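Local atomic coordinates of StiE protein (Stigmatella aurantiaca, PDB entry 6ECX), a protein that methylates oxygen atoms of polyketide intermediates with S-adenosylmethionine, as the O-methyltransferase domain of a multifunctional polyketide synthase. Residues A[102-107]-A[130-135]; A[140-145]-A[152-157]. All blocks are in the same frame, centred on the assembly; numbering follows the deposited sequence.

Contact 1 of 2, residues A[102-107]-A[130-135]; sequences DLIILG and QRVRTR
Within 102-107, Ile104 alone makes the contact with 130-135, and its side-chain carbons are divided among Arg131, Val132 and Arg135. The apolar contacts come first. CD1 at the end of the longer branch reaches CB of Arg131 at 3.7 Å, while CG1 of Ile104 lies 4.0 Å from CG2 of Val132. The methyl CG2, anti to the backbone N of Ile104, is sent the other way and meets CD of Arg135 at 3.4 Å, the two side chains crossing at about a right angle.

A second kind of contact sets hydrocarbon against flat cation. The Arg131 chain bends at chi3 (73°), which folds its guanidinium back over Ile104, and CD1 sits 4.1 Å above the centre of one face. NH1 of Arg131 is held by His99 O, ahead of helix 101-109, and by Ser101 OG at the helix start.

Polar bonding stays inside segment 130-135: NH2 of Arg135 donates to Arg131 O at 3.0 Å and 156°, with the acceptor close to the guanidinium plane. Arg135, the first residue past the helical angles, thus curls back onto the last turn, and CZ of Arg131 lies over one face of its guanidinium near the rim.

This is neighbouring-helix packing of the Rossmann-like methyltransferase fold, with a buried isoleucine covered by arginines; Asp102, one residue into helix 101-109, touches the bound S-adenosylmethionine.

Contact 2 of 2, residues A[140-145]-A[152-157]; sequences RIRIFQ and DFPGMY
With CG anti to the carbonyl carbon in both residues (chi1 -58° and -56°), Arg142 and Phe144 direct their side chains toward Pro154; their alternate positions in strand 141-145 already place them on the same side. A bend at chi3 in Arg142 then turns the guanidinium so that NH2 faces the carbonyl of Pro154. NH2 donates to Pro154 O at 3.1 Å, a bond noticeably bent at the hydrogen (138°). The acceptor lies near the guanidinium plane, at its edge, while the donor is tilted out of the carbonyl plane.

The pyrrolidine ring touches both side chains through CG, which is 3.8 Å from NH2 of Arg142 and 3.9 Å from CE1 of Phe144. Within the strand, CZ of Phe144 lies 3.8 Å from the plane of the Arg142 guanidinium, toward its rim, and this limits how the cation can turn. Pro154 is the centre of an inverse gamma turn, whose weak closing bond runs from Gly155 N to Phe153 O at 3.2 Å.

Asp116 on the adjoining strand forms a salt bridge with NE of Arg142 and a hydrogen bond with the Tyr157 hydroxyl. One guanidinium therefore serves a carboxylate through NE and a backbone carbonyl through NH2; the carboxylate probably offsets its positive charge and holds both Arg142 and Tyr157, while the loop itself meets the edge strand through one bent hydrogen bond and apolar contact.

In the fold
Contact 1 closes before contact 2 opens along the chain, and helix 122-134, which ends the first, leads directly into strand 141-145 of the second. Their centres are 14 Å apart. Strand 141-145 is the outermost strand at one end of the mixed sheet: helices 101-109 and 122-134 cover one of its faces, where Ile141 packs on Val132 and reaches Ile104, while the loop before strand 157-163 meets side chains from the other. Gly107 O and Arg140 NH1 lie unusually close and probably form a hydrogen bond between the contacts. Together they pack the two faces of this edge strand in the methyltransferase domain, with S-adenosylmethionine-binding residues such as Gly98, Asp147 and Ser148 nearby.

Contact 1 of 2, residues A[102-107]-A[130-135]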
loop_
_atom_site.group_PDB
_atom_site.type_symbol
_atom_site.label_atom_id
_atom_site.label_comp_id
_atom_site.label_asym_id
_atom_site.label_seq_id
_atom_site.Cartn_x
_atom_site.Cartn_y
_atom_site.Cartn_z
ATOM N N ASP A 102 -8.598 -6.019 -2.132
ATOM C CA ASP A 102 -8.682 -5.695 -0.706
ATOM C C ASP A 102 -10.122 -5.426 -0.278
ATOM O O ASP A 102 -10.578 -5.932 0.757
ATOM C CB ASP A 102 -7.789 -4.500 -0.403
ATOM C CG ASP A 102 -6.317 -4.857 -0.445
ATOM O OD1 ASP A 102 -5.914 -5.810 0.260
ATOM O OD2 ASP A 102 -5.559 -4.193 -1.179
ATOM N N LEU A 103 -10.869 -4.659 -1.081
ATOM C CA LEU A 103 -12.274 -4.400 -0.758
ATOM C C LEU A 103 -13.101 -5.668 -0.816
ATOM O O LEU A 103 -13.975 -5.890 0.030
ATOM C CB LEU A 103 -12.864 -3.370 -1.716
ATOM C CG LEU A 103 -12.320 -1.946 -1.604
ATOM C CD1 LEU A 103 -12.899 -1.074 -2.704
ATOM C CD2 LEU A 103 -12.633 -1.379 -0.238
ATOM N N ILE A 104 -12.867 -6.497 -1.834
ATOM C CA ILE A 104 -13.663 -7.711 -1.995
ATOM C C ILE A 104 -13.395 -8.690 -0.849
ATOM O O ILE A 104 -14.325 -9.294 -0.295
ATOM C CB ILE A 104 -13.367 -8.338 -3.364
ATOM C CG1 ILE A 104 -14.017 -7.495 -4.485
ATOM C CG2 ILE A 104 -13.799 -9.803 -3.376
ATOM C CD1 ILE A 104 -13.577 -7.893 -5.880
ATOM N N ILE A 105 -12.122 -8.884 -0.500
ATOM C CA ILE A 105 -11.777 -9.788 0.593
ATOM C C ILE A 105 -12.407 -9.308 1.899
ATOM O O ILE A 105 -12.983 -10.098 2.656
ATOM C CB ILE A 105 -10.248 -9.917 0.707
ATOM C CG1 ILE A 105 -9.703 -10.727 -0.474
ATOM C CG2 ILE A 105 -9.851 -10.546 2.041
ATOM C CD1 ILE A 105 -8.199 -10.671 -0.588
ATOM N N LEU A 106 -12.313 -8.007 2.177
ATOM C CA LEU A 106 -12.944 -7.459 3.375
ATOM C C LEU A 106 -14.454 -7.669 3.338
ATOM O O LEU A 106 -15.050 -8.120 4.324
ATOM C CB LEU A 106 -12.599 -5.971 3.508
ATOM C CG LEU A 106 -11.136 -5.683 3.869
ATOM C CD1 LEU A 106 -10.852 -4.195 3.825
ATOM C CD2 LEU A 106 -10.806 -6.217 5.273
ATOM N N GLY A 107 -15.081 -7.399 2.188
ATOM C CA GLY A 107 -16.529 -7.536 2.094
ATOM C C GLY A 107 -17.002 -8.974 2.201
ATOM O O GLY A 107 -18.060 -9.252 2.785
ATOM N N GLN A 130 -16.955 -5.239 -12.076
ATOM C CA GLN A 130 -17.341 -6.568 -12.535
ATOM C C GLN A 130 -17.044 -7.611 -11.467
ATOM O O GLN A 130 -17.896 -8.451 -11.145
ATOM C CB GLN A 130 -16.626 -6.908 -13.842
ATOM C CG GLN A 130 -16.754 -8.368 -14.260
ATOM C CD GLN A 130 -15.694 -9.259 -13.626
ATOM O OE1 GLN A 130 -15.997 -10.328 -13.092
ATOM N NE2 GLN A 130 -14.446 -8.816 -13.677
ATOM N N ARG A 131 -15.830 -7.577 -10.914
ATOM C CA ARG A 131 -15.456 -8.541 -9.884
ATOM C C ARG A 131 -16.340 -8.402 -8.650
ATOM O O ARG A 131 -16.681 -9.405 -8.014
ATOM C CB ARG A 131 -13.987 -8.369 -9.505
ATOM C CG ARG A 131 -12.970 -8.691 -10.628
ATOM C CD ARG A 131 -11.533 -8.511 -10.088
ATOM N NE ARG A 131 -11.147 -9.583 -9.163
ATOM C CZ ARG A 131 -10.381 -9.426 -8.082
ATOM N NH1 ARG A 131 -9.911 -8.228 -7.749
ATOM N NH2 ARG A 131 -10.096 -10.474 -7.317
ATOM N N VAL A 132 -16.725 -7.171 -8.293
ATOM C CA VAL A 132 -17.604 -6.984 -7.135
ATOM C C VAL A 132 -18.944 -7.667 -7.375
ATOM O O VAL A 132 -19.468 -8.384 -6.507
ATOM C CB VAL A 132 -17.783 -5.486 -6.812
ATOM C CG1 VAL A 132 -19.024 -5.273 -5.914
ATOM C CG2 VAL A 132 -16.541 -4.938 -6.137
ATOM N N ARG A 133 -19.512 -7.483 -8.568
ATOM C CA ARG A 133 -20.836 -8.034 -8.810
ATOM C C ARG A 133 -20.783 -9.548 -8.991
ATOM O O ARG A 133 -21.701 -10.253 -8.546
ATOM C CB ARG A 133 -21.485 -7.341 -10.016
ATOM C CG ARG A 133 -22.642 -8.127 -10.622
ATOM C CD ARG A 133 -23.447 -7.299 -11.655
ATOM N NE ARG A 133 -24.249 -6.241 -11.038
ATOM C CZ ARG A 133 -25.505 -6.392 -10.629
ATOM N NH1 ARG A 133 -26.119 -7.559 -10.773
ATOM N NH2 ARG A 133 -26.146 -5.373 -10.070
ATOM N N THR A 134 -19.721 -10.063 -9.627
ATOM C CA THR A 134 -19.548 -11.507 -9.746
ATOM C C THR A 134 -19.624 -12.190 -8.386
ATOM O O THR A 134 -20.170 -13.294 -8.268
ATOM C CB THR A 134 -18.211 -11.810 -10.422
ATOM O OG1 THR A 134 -18.288 -11.419 -11.800
ATOM C CG2 THR A 134 -17.875 -13.300 -10.331
ATOM N N ARG A 135 -19.123 -11.532 -7.354
ATOM C CA ARG A 135 -19.150 -12.060 -6.001
ATOM C C ARG A 135 -20.404 -11.650 -5.223
ATOM O O ARG A 135 -20.506 -11.966 -4.034
ATOM C CB ARG A 135 -17.880 -11.627 -5.270
ATOM C CG ARG A 135 -16.647 -12.399 -5.753
ATOM C CD ARG A 135 -15.431 -11.504 -5.876
ATOM N NE ARG A 135 -14.260 -12.209 -6.399
ATOM C CZ ARG A 135 -13.910 -12.233 -7.683
ATOM N NH1 ARG A 135 -12.828 -12.900 -8.064
ATOM N NH2 ARG A 135 -14.642 -11.593 -8.589
#

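Contact 2 of 2, residues A[140-145]-A[152-157]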
loop_
_atom_site.group_PDB
_atom_site.type_symbol
_atom_site.label_atom_id
_atom_site.label_comp_id
_atom_site.label_asym_id
_atom_site.label_seq_id
_atom_site.Cartn_x
_atom_site.Cartn_y
_atom_site.Cartn_z
ATOM N N ARG A 140 -22.879 -3.714 -1.197
ATOM C CA ARG A 140 -22.025 -3.188 -0.155
ATOM C C ARG A 140 -20.749 -2.512 -0.651
ATOM O O ARG A 140 -20.115 -1.808 0.141
ATOM C CB ARG A 140 -21.649 -4.295 0.838
ATOM C CG ARG A 140 -22.878 -5.055 1.358
ATOM C CD ARG A 140 -22.561 -5.817 2.632
ATOM N NE ARG A 140 -22.058 -7.153 2.355
ATOM C CZ ARG A 140 -20.820 -7.568 2.584
ATOM N NH1 ARG A 140 -20.497 -8.820 2.277
ATOM N NH2 ARG A 140 -19.908 -6.745 3.114
ATOM N N ILE A 141 -20.351 -2.693 -1.914
ATOM C CA ILE A 141 -19.115 -2.102 -2.432
ATOM C C ILE A 141 -19.457 -1.205 -3.620
ATOM O O ILE A 141 -20.050 -1.668 -4.602
ATOM C CB ILE A 141 -18.099 -3.178 -2.842
ATOM C CG1 ILE A 141 -17.773 -4.088 -1.663
ATOM C CG2 ILE A 141 -16.794 -2.547 -3.393
ATOM C CD1 ILE A 141 -16.715 -5.111 -1.984
ATOM N N ARG A 142 -19.066 0.069 -3.547
ATOM C CA ARG A 142 -19.188 0.972 -4.690
ATOM C C ARG A 142 -17.800 1.355 -5.188
ATOM O O ARG A 142 -16.875 1.570 -4.392
ATOM C CB ARG A 142 -19.981 2.239 -4.349
ATOM C CG ARG A 142 -21.393 2.007 -3.832
ATOM C CD ARG A 142 -22.023 3.338 -3.457
ATOM N NE ARG A 142 -21.254 4.044 -2.431
ATOM C CZ ARG A 142 -21.541 5.277 -2.026
ATOM N NH1 ARG A 142 -22.566 5.915 -2.573
ATOM N NH2 ARG A 142 -20.828 5.870 -1.079
ATOM N N ILE A 143 -17.668 1.442 -6.507
ATOM C CA ILE A 143 -16.419 1.777 -7.182
ATOM C C ILE A 143 -16.620 3.067 -7.962
ATOM O O ILE A 143 -17.649 3.247 -8.622
ATOM C CB ILE A 143 -15.969 0.652 -8.137
ATOM C CG1 ILE A 143 -15.891 -0.686 -7.389
ATOM C CG2 ILE A 143 -14.634 1.013 -8.789
ATOM C CD1 ILE A 143 -14.784 -0.707 -6.314
ATOM N N PHE A 144 -15.636 3.961 -7.894
ATOM C CA PHE A 144 -15.705 5.213 -8.636
ATOM C C PHE A 144 -14.368 5.478 -9.302
ATOM O O PHE A 144 -13.315 5.268 -8.695
ATOM C CB PHE A 144 -16.043 6.408 -7.729
ATOM C CG PHE A 144 -17.320 6.257 -6.939
ATOM C CD1 PHE A 144 -17.323 5.604 -5.704
ATOM C CD2 PHE A 144 -18.505 6.812 -7.402
ATOM C CE1 PHE A 144 -18.489 5.491 -4.962
ATOM C CE2 PHE A 144 -19.677 6.702 -6.666
ATOM C CZ PHE A 144 -19.670 6.043 -5.444
ATOM N N GLN A 145 -14.418 5.935 -10.550
ATOM C CA GLN A 145 -13.248 6.480 -11.228
ATOM C C GLN A 145 -13.153 7.940 -10.810
ATOM O O GLN A 145 -13.746 8.827 -11.422
ATOM C CB GLN A 145 -13.361 6.333 -12.746
ATOM C CG GLN A 145 -12.053 6.640 -13.479
ATOM C CD GLN A 145 -12.248 6.827 -14.973
ATOM O OE1 GLN A 145 -13.370 6.772 -15.475
ATOM N NE2 GLN A 145 -11.155 7.046 -15.690
ATOM N N ASP A 152 -13.994 14.634 -3.332
ATOM C CA ASP A 152 -14.337 14.230 -1.974
ATOM C C ASP A 152 -14.740 12.764 -1.936
ATOM O O ASP A 152 -15.441 12.271 -2.826
ATOM C CB ASP A 152 -15.470 15.095 -1.428
ATOM C CG ASP A 152 -14.973 16.401 -0.850
ATOM O OD1 ASP A 152 -13.755 16.663 -0.946
ATOM O OD2 ASP A 152 -15.794 17.159 -0.293
ATOM N N PHE A 153 -14.264 12.059 -0.913
ATOM C CA PHE A 153 -14.758 10.720 -0.660
ATOM C C PHE A 153 -16.267 10.781 -0.409
ATOM O O PHE A 153 -16.784 11.801 0.061
ATOM C CB PHE A 153 -14.020 10.109 0.530
ATOM C CG PHE A 153 -12.538 9.981 0.313
ATOM C CD1 PHE A 153 -12.039 9.482 -0.888
ATOM C CD2 PHE A 153 -11.634 10.381 1.302
ATOM C CE1 PHE A 153 -10.660 9.364 -1.095
ATOM C CE2 PHE A 153 -10.268 10.268 1.100
ATOM C CZ PHE A 153 -9.776 9.751 -0.100
ATOM N N PRO A 154 -17.012 9.732 -0.768
ATOM C CA PRO A 154 -18.478 9.813 -0.804
ATOM C C PRO A 154 -19.154 9.298 0.461
ATOM O O PRO A 154 -20.084 8.485 0.405
ATOM C CB PRO A 154 -18.830 8.950 -2.016
ATOM C CG PRO A 154 -17.789 7.880 -2.006
ATOM C CD PRO A 154 -16.523 8.509 -1.440
ATOM N N GLY A 155 -18.693 9.760 1.616
ATOM C CA GLY A 155 -19.264 9.310 2.866
ATOM C C GLY A 155 -18.338 9.605 4.030
ATOM O O GLY A 155 -17.324 10.297 3.891
ATOM N N MET A 156 -18.700 9.034 5.174
ATOM C CA MET A 156 -17.958 9.190 6.418
ATOM C C MET A 156 -17.529 7.800 6.872
ATOM O O MET A 156 -18.375 6.916 7.050
ATOM C CB MET A 156 -18.829 9.891 7.468
ATOM C CG MET A 156 -18.124 10.203 8.769
ATOM S SD MET A 156 -16.720 11.322 8.561
ATOM C CE MET A 156 -17.546 12.818 8.032
ATOM N N TYR A 157 -16.221 7.602 7.049
ATOM C CA TYR A 157 -15.645 6.270 7.168
ATOM C C TYR A 157 -15.045 6.026 8.546
ATOM O O TYR A 157 -14.697 6.956 9.279
ATOM C CB TYR A 157 -14.583 6.062 6.072
ATOM C CG TYR A 157 -15.217 6.217 4.711
ATOM C CD1 TYR A 157 -15.917 5.161 4.130
ATOM C CD2 TYR A 157 -15.204 7.440 4.052
ATOM C CE1 TYR A 157 -16.573 5.308 2.898
ATOM C CE2 TYR A 157 -15.845 7.596 2.818
ATOM C CZ TYR A 157 -16.507 6.522 2.244
ATOM O OH TYR A 157 -17.128 6.681 1.033
#